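Local coordinates for signal transduction histidine-protein kinase/phosphatase MprB (Mycobacterium hassiacum, PDB 6BLK) that probably autophosphorylates on a histidine at the expense of ATP, acting as the sensor kinase and phosphatase of a mycobacterial two-component system, at residues P77-L82 with H150-G155; A59-P64 with R110-S115. All blocks are in the same frame, centred on the assembly; numbering follows the deposited sequence.

Both contacts belong to the ATP-binding kinase domain of MprB: their centres lie about 27 Å apart on opposite sides of the chain's centre, with nearest atoms about 13 Å apart. Contact 1 (77-82 with 150-155) pairs two antiparallel strands of the sheet; contact 2 (59-64 with 110-115) joins the end of helix 44-60 to the loop ahead of helix 118-128, beside the nucleotide. Lys60 and Trp61 in contact 2 touch ATP, and the Lys60 side chain is about 4 Å from the magnesium ion. Contact 1 stays back from the pocket, the side chain of His150 about 11 Å from ATP and that of Ile151 about 7 Å from that of ATP-binding Leu119.

Contact 1 of 2, residues P77-L82 with H150-G155; sequences PGHAEL and HIVLPG
Ala80 and Leu153 exchange two backbone hydrogen bonds, Ala80 N to Leu153 O (3.1 Å) and Leu153 N to Ala80 O (2.9 Å), and Leu82 and Ile151 do the same two residues on. Gly155 N adds a bond to Gly78 O where the strands give way to loop. The intervening non-hydrogen-bonded pairs, His79 with Pro154 and Glu81 with Val152, bring their CA atoms to 4.3 Å; CA-H groups there also meet carbonyl oxygens, as Val152 CA does Ala80 O (3.3 Å).

The polar side-chain link is a histidine-carboxylate hydrogen bond. His150 ND1 gives its proton to Glu81 OE2 at 2.8 Å, the oxygen lying near the ring plane while the nitrogen stands above the carboxylate plane. Glu81 has CG anti to the backbone N (chi1 -173°), and its extended chain carries the carboxylate across to the ring.

On the face that carries His79, Glu81, Val152 and Pro154, Val152 CG2 packs against Glu81 CG (4.0 Å) and CG1 against His79 CB. The His79 ring meets Pro154 obliquely through CD2, 3.9 Å from Pro154 CB, while its ND1 is hydrogen-bonded to Asp76. Ala80, Leu82, Ile151 and Leu153 line the buried face, where Leu82 and Leu153 reach helix 11-25. The ladder lies within the mixed sheet of the alpha/beta sandwich characteristic of GHKL (histidine kinase, gyrase B, Hsp90) ATPases.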
loop_
_atom_site.group_PDB
_atom_site.type_symbol
_atom_site.label_atom_id
_atom_site.label_comp_id
_atom_site.label_asym_id
_atom_site.label_seq_id
_atom_site.Cartn_x
_atom_site.Cartn_y
_atom_site.Cartn_z
ATOM N N PRO A 77 6.243 15.319 -13.686
ATOM C CA PRO A 77 5.769 14.896 -15.012
ATOM C C PRO A 77 5.819 13.396 -15.247
ATOM O O PRO A 77 5.054 12.891 -16.084
ATOM C CB PRO A 77 6.703 15.659 -15.968
ATOM C CG PRO A 77 7.108 16.852 -15.176
ATOM C CD PRO A 77 7.264 16.370 -13.780
ATOM N N GLY A 78 6.668 12.652 -14.532
ATOM C CA GLY A 78 6.739 11.227 -14.776
ATOM C C GLY A 78 6.480 10.324 -13.580
ATOM O O GLY A 78 6.696 9.114 -13.685
ATOM N N HIS A 79 5.967 10.861 -12.480
ATOM C CA HIS A 79 5.751 10.020 -11.309
ATOM C C HIS A 79 4.485 10.389 -10.556
ATOM O O HIS A 79 4.105 11.551 -10.477
ATOM C CB HIS A 79 6.923 10.105 -10.335
ATOM C CG HIS A 79 8.225 9.655 -10.902
ATOM N ND1 HIS A 79 9.004 10.463 -11.704
ATOM C CD2 HIS A 79 8.882 8.478 -10.793
ATOM C CE1 HIS A 79 10.084 9.795 -12.070
ATOM N NE2 HIS A 79 10.035 8.590 -11.534
ATOM N N ALA A 80 3.905 9.383 -9.897
ATOM C CA ALA A 80 2.787 9.573 -9.006
ATOM C C ALA A 80 3.071 8.807 -7.728
ATOM O O ALA A 80 3.934 7.932 -7.682
ATOM C CB ALA A 80 1.464 9.087 -9.603
ATOM N N GLU A 81 2.382 9.205 -6.686
ATOM C CA GLU A 81 2.578 8.629 -5.373
ATOM C C GLU A 81 1.257 8.066 -4.890
ATOM O O GLU A 81 0.260 8.790 -4.842
ATOM C CB GLU A 81 3.108 9.689 -4.403
ATOM C CG GLU A 81 3.496 9.145 -3.068
ATOM C CD GLU A 81 3.737 10.244 -2.029
ATOM O OE1 GLU A 81 3.171 11.347 -2.180
ATOM O OE2 GLU A 81 4.473 10.000 -1.047
ATOM N N LEU A 82 1.281 6.802 -4.480
ATOM C CA LEU A 82 0.151 6.130 -3.858
ATOM C C LEU A 82 0.420 6.116 -2.364
ATOM O O LEU A 82 1.469 5.645 -1.923
ATOM C CB LEU A 82 -0.024 4.712 -4.410
ATOM C CG LEU A 82 -0.963 3.725 -3.705
ATOM C CD1 LEU A 82 -2.419 4.130 -3.789
ATOM C CD2 LEU A 82 -0.791 2.337 -4.328
ATOM N N HIS A 150 3.904 4.781 1.549
ATOM C CA HIS A 150 4.027 5.682 0.418
ATOM C C HIS A 150 4.758 4.940 -0.700
ATOM O O HIS A 150 5.894 4.490 -0.500
ATOM C CB HIS A 150 4.849 6.919 0.809
ATOM C CG HIS A 150 4.255 7.803 1.854
ATOM N ND1 HIS A 150 3.825 9.079 1.569
ATOM C CD2 HIS A 150 4.079 7.639 3.190
ATOM C CE1 HIS A 150 3.384 9.653 2.671
ATOM N NE2 HIS A 150 3.519 8.799 3.668
ATOM N N ILE A 151 4.137 4.863 -1.878
ATOM C CA ILE A 151 4.690 4.178 -3.045
ATOM C C ILE A 151 4.738 5.157 -4.209
ATOM O O ILE A 151 3.695 5.657 -4.670
ATOM C CB ILE A 151 3.854 2.948 -3.418
ATOM C CG1 ILE A 151 3.943 1.898 -2.296
ATOM C CG2 ILE A 151 4.307 2.371 -4.770
ATOM C CD1 ILE A 151 3.012 0.729 -2.447
ATOM N N VAL A 152 5.935 5.384 -4.724
ATOM C CA VAL A 152 6.123 6.224 -5.890
ATOM C C VAL A 152 6.269 5.307 -7.103
ATOM O O VAL A 152 7.080 4.379 -7.087
ATOM C CB VAL A 152 7.334 7.143 -5.697
ATOM C CG1 VAL A 152 7.597 7.943 -6.974
ATOM C CG2 VAL A 152 7.082 8.065 -4.543
ATOM N N LEU A 153 5.490 5.577 -8.166
ATOM C CA LEU A 153 5.461 4.762 -9.387
ATOM C C LEU A 153 5.722 5.661 -10.588
ATOM O O LEU A 153 5.024 6.670 -10.774
ATOM C CB LEU A 153 4.133 4.042 -9.599
ATOM C CG LEU A 153 3.861 2.919 -8.587
ATOM C CD1 LEU A 153 2.453 2.414 -8.833
ATOM C CD2 LEU A 153 4.911 1.808 -8.706
ATOM N N PRO A 154 6.676 5.331 -11.440
ATOM C CA PRO A 154 6.786 6.056 -12.703
ATOM C C PRO A 154 5.604 5.740 -13.602
ATOM O O PRO A 154 5.007 4.660 -13.555
ATOM C CB PRO A 154 8.102 5.547 -13.300
ATOM C CG PRO A 154 8.292 4.229 -12.709
ATOM C CD PRO A 154 7.660 4.251 -11.330
ATOM N N GLY A 155 5.243 6.714 -14.419
ATOM C CA GLY A 155 4.187 6.463 -15.386
ATOM C C GLY A 155 3.755 7.745 -16.057
ATOM O O GLY A 155 4.513 8.714 -16.120
#

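Contact 2 of 2, residues A59-P64 with R110-S115. With ATP (adenosine-5'-triphosphate), chain E.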
loop_
_atom_site.group_PDB
_atom_site.type_symbol
_atom_site.label_atom_id
_atom_site.label_comp_id
_atom_site.label_asym_id
_atom_site.label_seq_id
_atom_site.Cartn_x
_atom_site.Cartn_y
_atom_site.Cartn_z
ATOM N N ALA A 59 -6.229 -2.845 6.607
ATOM C CA ALA A 59 -7.481 -3.350 7.170
ATOM C C ALA A 59 -7.231 -4.141 8.448
ATOM O O ALA A 59 -7.954 -3.975 9.437
ATOM C CB ALA A 59 -8.227 -4.214 6.151
ATOM N N LYS A 60 -6.201 -4.983 8.455
ATOM C CA LYS A 60 -5.993 -5.891 9.586
ATOM C C LYS A 60 -5.871 -5.114 10.877
ATOM O O LYS A 60 -6.474 -5.481 11.909
ATOM C CB LYS A 60 -4.738 -6.757 9.379
ATOM C CG LYS A 60 -4.963 -7.943 8.471
ATOM C CD LYS A 60 -3.634 -8.597 8.066
ATOM C CE LYS A 60 -2.948 -9.259 9.227
ATOM N NZ LYS A 60 -1.623 -9.916 8.872
ATOM N N TRP A 61 -5.093 -4.037 10.842
ATOM C CA TRP A 61 -4.778 -3.261 12.027
ATOM C C TRP A 61 -5.616 -1.983 12.138
ATOM O O TRP A 61 -5.307 -1.127 12.967
ATOM C CB TRP A 61 -3.275 -2.984 12.073
ATOM C CG TRP A 61 -2.517 -4.247 12.441
ATOM C CD1 TRP A 61 -2.421 -4.806 13.681
ATOM C CD2 TRP A 61 -1.775 -5.114 11.558
ATOM N NE1 TRP A 61 -1.676 -5.966 13.628
ATOM C CE2 TRP A 61 -1.257 -6.169 12.337
ATOM C CE3 TRP A 61 -1.496 -5.088 10.186
ATOM C CZ2 TRP A 61 -0.499 -7.197 11.791
ATOM C CZ3 TRP A 61 -0.734 -6.108 9.645
ATOM C CH2 TRP A 61 -0.243 -7.146 10.445
ATOM N N SER A 62 -6.650 -1.860 11.358
ATOM C CA SER A 62 -7.631 -0.779 11.505
ATOM C C SER A 62 -8.522 -1.046 12.706
ATOM O O SER A 62 -9.028 -2.162 12.847
ATOM C CB SER A 62 -8.536 -0.683 10.302
ATOM O OG SER A 62 -7.947 0.035 9.228
ATOM N N PRO A 63 -8.808 -0.025 13.505
ATOM C CA PRO A 63 -9.829 -0.185 14.539
ATOM C C PRO A 63 -11.201 -0.391 13.928
ATOM O O PRO A 63 -11.440 -0.119 12.748
ATOM C CB PRO A 63 -9.732 1.126 15.333
ATOM C CG PRO A 63 -9.260 2.128 14.374
ATOM C CD PRO A 63 -8.312 1.365 13.450
ATOM N N PRO A 64 -12.158 -0.897 14.702
ATOM C CA PRO A 64 -13.516 -1.009 14.172
ATOM C C PRO A 64 -14.027 0.355 13.752
ATOM O O PRO A 64 -13.868 1.344 14.474
ATOM C CB PRO A 64 -14.309 -1.578 15.357
ATOM C CG PRO A 64 -13.320 -2.127 16.212
ATOM C CD PRO A 64 -12.091 -1.361 16.086
ATOM N N ARG A 110 -0.944 -5.604 17.196
ATOM C CA ARG A 110 -1.376 -6.838 17.841
ATOM C C ARG A 110 -1.068 -8.037 16.947
ATOM O O ARG A 110 -1.084 -7.945 15.713
ATOM C CB ARG A 110 -2.861 -6.766 18.200
ATOM C CG ARG A 110 -3.850 -6.968 17.080
ATOM C CD ARG A 110 -5.262 -7.054 17.673
ATOM N NE ARG A 110 -6.282 -7.299 16.657
ATOM C CZ ARG A 110 -6.712 -8.503 16.283
ATOM N NH1 ARG A 110 -6.211 -9.607 16.835
ATOM N NH2 ARG A 110 -7.655 -8.602 15.348
ATOM N N SER A 111 -0.725 -9.154 17.578
ATOM C CA SER A 111 -0.311 -10.334 16.832
ATOM C C SER A 111 -1.496 -10.949 16.108
ATOM O O SER A 111 -2.541 -11.221 16.714
ATOM C CB SER A 111 0.327 -11.369 17.770
ATOM O OG SER A 111 0.815 -12.501 17.050
ATOM N N MET A 112 -1.314 -11.186 14.813
ATOM C CA MET A 112 -2.330 -11.716 13.931
ATOM C C MET A 112 -1.732 -12.765 13.022
ATOM O O MET A 112 -0.529 -12.735 12.737
ATOM C CB MET A 112 -2.982 -10.620 13.082
ATOM C CG MET A 112 -3.698 -9.558 13.908
ATOM S SD MET A 112 -4.441 -8.302 12.871
ATOM C CE MET A 112 -5.848 -9.206 12.196
ATOM N N PRO A 113 -2.531 -13.719 12.564
ATOM C CA PRO A 113 -2.011 -14.732 11.644
ATOM C C PRO A 113 -1.410 -14.070 10.418
ATOM O O PRO A 113 -1.935 -13.082 9.910
ATOM C CB PRO A 113 -3.247 -15.563 11.286
ATOM C CG PRO A 113 -4.143 -15.413 12.477
ATOM C CD PRO A 113 -3.910 -14.020 12.995
ATOM N N GLY A 114 -0.325 -14.654 9.939
ATOM C CA GLY A 114 0.425 -14.112 8.826
ATOM C C GLY A 114 1.886 -14.285 9.141
ATOM O O GLY A 114 2.299 -14.038 10.273
ATOM N N SER A 115 2.704 -14.674 8.163
ATOM C CA SER A 115 4.085 -15.003 8.485
ATOM C C SER A 115 5.083 -13.945 8.036
ATOM O O SER A 115 6.289 -14.193 8.082
ATOM C CB SER A 115 4.442 -16.367 7.904
ATOM O OG SER A 115 3.920 -17.371 8.754
HETATM P PG ATP E . 1.456 -11.562 5.518
HETATM O O1G ATP E . 1.343 -10.159 4.951
HETATM O O2G ATP E . 2.630 -12.430 5.041
HETATM O O3G ATP E . 0.140 -12.320 5.573
HETATM P PB ATP E . 1.979 -9.913 7.881
HETATM O O1B ATP E . 2.275 -10.255 9.330
HETATM O O2B ATP E . 0.755 -9.155 7.500
HETATM O O3B ATP E . 1.839 -11.332 7.085
HETATM P PA ATP E . 3.555 -7.905 6.433
HETATM O O1A ATP E . 4.869 -8.074 5.676
HETATM O O2A ATP E . 2.327 -7.527 5.641
HETATM O O3A ATP E . 3.358 -9.303 7.254
HETATM O "O5'" ATP E . 3.824 -6.915 7.620
HETATM C "C5'" ATP E . 4.913 -7.126 8.501
HETATM C "C4'" ATP E . 4.510 -6.651 9.892
HETATM O "O4'" ATP E . 4.499 -5.220 9.854
HETATM C "C3'" ATP E . 3.132 -7.070 10.419
HETATM O "O3'" ATP E . 3.160 -8.361 11.066
HETATM C "C2'" ATP E . 2.850 -5.945 11.397
HETATM O "O2'" ATP E . 3.550 -6.132 12.641
HETATM C "C1'" ATP E . 3.476 -4.746 10.720
HETATM N N9 ATP E . 2.533 -3.979 9.885
HETATM C C8 ATP E . 2.442 -3.952 8.511
HETATM N N7 ATP E . 1.473 -3.076 8.122
HETATM C C5 ATP E . 0.957 -2.546 9.253
HETATM C C6 ATP E . -0.059 -1.549 9.510
HETATM N N6 ATP E . -0.723 -1.014 8.476
HETATM N N1 ATP E . -0.310 -1.239 10.780
HETATM C C2 ATP E . 0.355 -1.803 11.805
HETATM N N3 ATP E . 1.322 -2.716 11.640
HETATM C C4 ATP E . 1.659 -3.109 10.390
HETATM O O HOH W 1 0.283 -10.552 11.024
HETATM O O HOH W 2 -1.974 -12.112 7.286
#
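Met112 lays its sulfur over one face of the Trp61 indole, SD 4.0 Å from the centroid of the five-membered ring and 22° off its normal, a Met-aromatic contact. A bend at chi3 (74°) places CE beside Lys60, 3.9 Å from Lys60 CB, so the thioether bridges both residues.

Trp61 is also gripped at its edge: NE1 donates to Arg110 O at 2.9 Å in a nearly straight bond (171°), with the donor on a carbonyl lone pair and the oxygen close to the ring plane. The opposite face of the indole covers ATP, its CH2 lying 3.4 Å from ATP C3' of the ribose and its CE3 against the base. In this GHKL-type nucleotide pocket, the loop leading to helix 118-128 flanks Trp61 and reaches the phosphates, consistent with the ATP lid of the family.

The Lys60 chain runs antiparallel to that of Met112 and brings NZ to the phosphates, where it donates to ATP O2B at 2.8 Å. Its bond to Pro113 O is weak, but two waters accept from NZ and bridge onward: one donates to Met112 O and ATP O1B, the other to Pro113 O and ATP O3G. Arg105, from the same loop, is hydrogen-bonded to Met112 O and Gly114 O.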